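Aldolase (PDB 6VOQ) belongs to the class II aldolase and adducin family, binds a zinc ion and assembles from four copies of the chain. Local coordinates at residues A[121-126]-A[175-180]. Residues are numbered along the deposited sequence; the frame is centred on the assembly and turned at random.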
ATOM      1  N   TYR A 121       5.593 -20.567   8.439  1.00 40.44           N
ATOM      2  CA  TYR A 121       4.658 -20.872   7.360  1.00 39.61           C
ATOM      3  C   TYR A 121       5.351 -21.147   6.031  1.00 37.22           C
ATOM      4  O   TYR A 121       4.899 -22.017   5.280  1.00 39.16           O
ATOM      5  CB  TYR A 121       3.640 -19.736   7.260  1.00 48.72           C
ATOM      6  CG  TYR A 121       3.001 -19.513   8.608  1.00 55.45           C
ATOM      7  CD1 TYR A 121       2.120 -20.457   9.132  1.00 53.78           C
ATOM      8  CD2 TYR A 121       3.325 -18.403   9.389  1.00 52.85           C
ATOM      9  CE1 TYR A 121       1.553 -20.294  10.375  1.00 59.13           C
ATOM     10  CE2 TYR A 121       2.755 -18.230  10.644  1.00 55.29           C
ATOM     11  CZ  TYR A 121       1.869 -19.182  11.129  1.00 63.06           C
ATOM     12  OH  TYR A 121       1.287 -19.039  12.368  1.00 72.57           O
ATOM     13  N   VAL A 122       6.455 -20.462   5.732  1.00 35.30           N
ATOM     14  CA  VAL A 122       7.189 -20.783   4.514  1.00 34.79           C
ATOM     15  C   VAL A 122       7.777 -22.187   4.600  1.00 34.92           C
ATOM     16  O   VAL A 122       7.835 -22.912   3.601  1.00 45.92           O
ATOM     17  CB  VAL A 122       8.268 -19.715   4.244  1.00 34.40           C
ATOM     18  CG1 VAL A 122       9.256 -20.191   3.185  1.00 25.57           C
ATOM     19  CG2 VAL A 122       7.613 -18.435   3.791  1.00 33.43           C
ATOM     20  N   VAL A 123       8.208 -22.600   5.792  1.00 35.50           N
ATOM     21  CA  VAL A 123       8.765 -23.940   5.957  1.00 34.75           C
ATOM     22  C   VAL A 123       7.692 -24.993   5.741  1.00 42.68           C
ATOM     23  O   VAL A 123       7.932 -26.024   5.101  1.00 43.34           O
ATOM     24  CB  VAL A 123       9.403 -24.085   7.348  1.00 38.22           C
ATOM     25  CG1 VAL A 123      10.252 -25.349   7.426  1.00 40.59           C
ATOM     26  CG2 VAL A 123      10.209 -22.843   7.696  1.00 37.53           C
ATOM     27  N   MET A 124       6.495 -24.756   6.277  1.00 39.73           N
ATOM     28  CA  MET A 124       5.448 -25.763   6.201  1.00 39.80           C
ATOM     29  C   MET A 124       4.968 -25.937   4.775  1.00 47.08           C
ATOM     30  O   MET A 124       4.797 -27.066   4.303  1.00 57.10           O
ATOM     31  CB  MET A 124       4.276 -25.385   7.107  1.00 39.77           C
ATOM     32  CG  MET A 124       4.645 -25.295   8.574  1.00 49.78           C
ATOM     33  SD  MET A 124       3.305 -24.659   9.583  1.00 56.99           S
ATOM     34  CE  MET A 124       2.091 -25.947   9.340  1.00 62.67           C
ATOM     35  N   ARG A 125       4.754 -24.829   4.072  1.00 39.51           N
ATOM     36  CA  ARG A 125       4.058 -24.878   2.801  1.00 38.21           C
ATOM     37  C   ARG A 125       4.988 -24.843   1.603  1.00 40.97           C
ATOM     38  O   ARG A 125       4.600 -25.318   0.532  1.00 40.33           O
ATOM     39  CB  ARG A 125       3.054 -23.725   2.709  1.00 49.70           C
ATOM     40  CG  ARG A 125       2.179 -23.619   3.949  1.00 65.14           C
ATOM     41  CD  ARG A 125       1.440 -22.293   4.024  1.00 76.56           C
ATOM     42  NE  ARG A 125       0.329 -22.248   3.082  1.00 85.41           N
ATOM     43  CZ  ARG A 125       0.322 -21.509   1.981  1.00 82.07           C
ATOM     44  NH1 ARG A 125       1.373 -20.755   1.688  1.00 73.56           N
ATOM     45  NH2 ARG A 125      -0.731 -21.528   1.175  1.00 85.98           N
ATOM     46  N   VAL A 126       6.205 -24.326   1.752  1.00 38.11           N
ATOM     47  CA  VAL A 126       7.062 -24.165   0.586  1.00 36.62           C
ATOM     48  C   VAL A 126       8.333 -24.977   0.771  1.00 37.21           C
ATOM     49  O   VAL A 126       8.690 -25.793  -0.087  1.00 32.64           O
ATOM     50  CB  VAL A 126       7.373 -22.679   0.317  1.00 32.29           C
ATOM     51  CG1 VAL A 126       8.127 -22.537  -0.977  1.00 28.51           C
ATOM     52  CG2 VAL A 126       6.081 -21.875   0.247  1.00 39.19           C
ATOM     53  N   ASN A 175      -1.219 -18.409  -2.939  1.00 29.26           N
ATOM     54  CA  ASN A 175      -1.062 -18.315  -1.493  1.00 28.93           C
ATOM     55  C   ASN A 175       0.386 -18.551  -1.082  1.00 27.70           C
ATOM     56  O   ASN A 175       0.912 -17.843  -0.218  1.00 29.18           O
ATOM     57  CB  ASN A 175      -1.987 -19.314  -0.790  1.00 33.62           C
ATOM     58  CG  ASN A 175      -3.458 -18.946  -0.910  1.00 41.68           C
ATOM     59  OD1 ASN A 175      -3.808 -17.833  -1.314  1.00 45.40           O
ATOM     60  ND2 ASN A 175      -4.332 -19.886  -0.553  1.00 44.73           N
ATOM     61  N   ASN A 176       1.049 -19.538  -1.694  1.00 31.27           N
ATOM     62  CA  ASN A 176       2.480 -19.727  -1.451  1.00 34.05           C
ATOM     63  C   ASN A 176       3.277 -18.484  -1.813  1.00 31.21           C
ATOM     64  O   ASN A 176       4.184 -18.087  -1.076  1.00 31.05           O
ATOM     65  CB  ASN A 176       3.004 -20.913  -2.252  1.00 28.17           C
ATOM     66  CG  ASN A 176       2.416 -22.210  -1.795  1.00 29.93           C
ATOM     67  OD1 ASN A 176       1.874 -22.302  -0.696  1.00 34.26           O
ATOM     68  ND2 ASN A 176       2.526 -23.233  -2.629  1.00 31.48           N
ATOM     69  N   THR A 177       2.965 -17.876  -2.961  1.00 21.74           N
ATOM     70  CA  THR A 177       3.661 -16.668  -3.378  1.00 24.97           C
ATOM     71  C   THR A 177       3.424 -15.537  -2.395  1.00 28.34           C
ATOM     72  O   THR A 177       4.358 -14.808  -2.039  1.00 29.86           O
ATOM     73  CB  THR A 177       3.206 -16.244  -4.778  1.00 25.09           C
ATOM     74  OG1 THR A 177       3.399 -17.330  -5.686  1.00 29.13           O
ATOM     75  CG2 THR A 177       4.009 -15.055  -5.251  1.00 23.81           C
ATOM     76  N   GLU A 178       2.176 -15.366  -1.957  1.00 28.83           N
ATOM     77  CA  GLU A 178       1.882 -14.293  -1.021  1.00 30.97           C
ATOM     78  C   GLU A 178       2.577 -14.532   0.309  1.00 23.17           C
ATOM     79  O   GLU A 178       3.066 -13.587   0.931  1.00 30.68           O
ATOM     80  CB  GLU A 178       0.378 -14.153  -0.833  1.00 32.59           C
ATOM     81  CG  GLU A 178      -0.295 -13.487  -1.995  1.00 30.66           C
ATOM     82  CD  GLU A 178      -1.784 -13.657  -1.963  1.00 45.09           C
ATOM     83  OE1 GLU A 178      -2.238 -14.791  -1.752  1.00 54.85           O
ATOM     84  OE2 GLU A 178      -2.499 -12.658  -2.146  1.00 59.43           O
ATOM     85  N   GLU A 179       2.634 -15.788   0.753  1.00 23.74           N
ATOM     86  CA  GLU A 179       3.360 -16.101   1.976  1.00 28.16           C
ATOM     87  C   GLU A 179       4.850 -15.819   1.815  1.00 32.57           C
ATOM     88  O   GLU A 179       5.480 -15.252   2.713  1.00 29.31           O
ATOM     89  CB  GLU A 179       3.115 -17.556   2.368  1.00 26.86           C
ATOM     90  CG  GLU A 179       3.642 -17.917   3.744  1.00 46.72           C
ATOM     91  CD  GLU A 179       2.925 -17.166   4.853  1.00 62.19           C
ATOM     92  OE1 GLU A 179       1.679 -17.047   4.786  1.00 66.04           O
ATOM     93  OE2 GLU A 179       3.611 -16.682   5.784  1.00 63.01           O
ATOM     94  N   LEU A 180       5.424 -16.183   0.667  1.00 31.04           N
ATOM     95  CA  LEU A 180       6.838 -15.918   0.432  1.00 30.37           C
ATOM     96  C   LEU A 180       7.118 -14.425   0.397  1.00 29.38           C
ATOM     97  O   LEU A 180       8.092 -13.956   0.995  1.00 32.62           O
ATOM     98  CB  LEU A 180       7.283 -16.560  -0.875  1.00 24.57           C
ATOM     99  CG  LEU A 180       7.740 -17.996  -0.788  1.00 30.13           C
ATOM    100  CD1 LEU A 180       7.781 -18.562  -2.199  1.00 29.26           C
ATOM    101  CD2 LEU A 180       9.102 -18.067  -0.092  1.00 26.79           C
TER
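The guanidinium of Arg125 lies against helix 170-190 with the amide oxygen of Asn176 over one face and Asn175 at its edge, where NH2 comes within 3.2 Å of Asn175 CB. Arginine is long enough to span the gap, and the bend at chi3 (75°) turns the group in this direction. Asn176 OD1 is 2.9 Å from Arg125 NH1, but it approaches from above the guanidinium, whose plane is tilted 71° from the amide, and the angle is too poor for a hydrogen bond. Asparagine suits this place because its two ends do different work: ND2 is hydrogen-bonded to Thr166 O, which probably fixes the amide's rotation with OD1 facing the arginine.

Glu179, bent at chi2, brings OE2 to 3.4 Å from Tyr121 CB and obliquely to the near end of the ring. The ring then leads away to stack on His96 of the second subunit, a zinc ligand; the side chain of Tyr121 lies about 4 Å from a zinc ion.

Deeper in, buried branched residues pack their methyls between the roughly antiparallel segments (151°): Leu180 CD2 meets Val122 CG1 at 3.9 Å, while its CD1 faces Val126 CG1. Leu180 and Val126 also touch Ala155, joining both helices to strand 155-158.

Arg125 NH1 and Glu179 OE1 stay 4.8 Å apart, so the polar side probably relies on diffuse electrostatic attraction, with the aliphatic side supplying close packing.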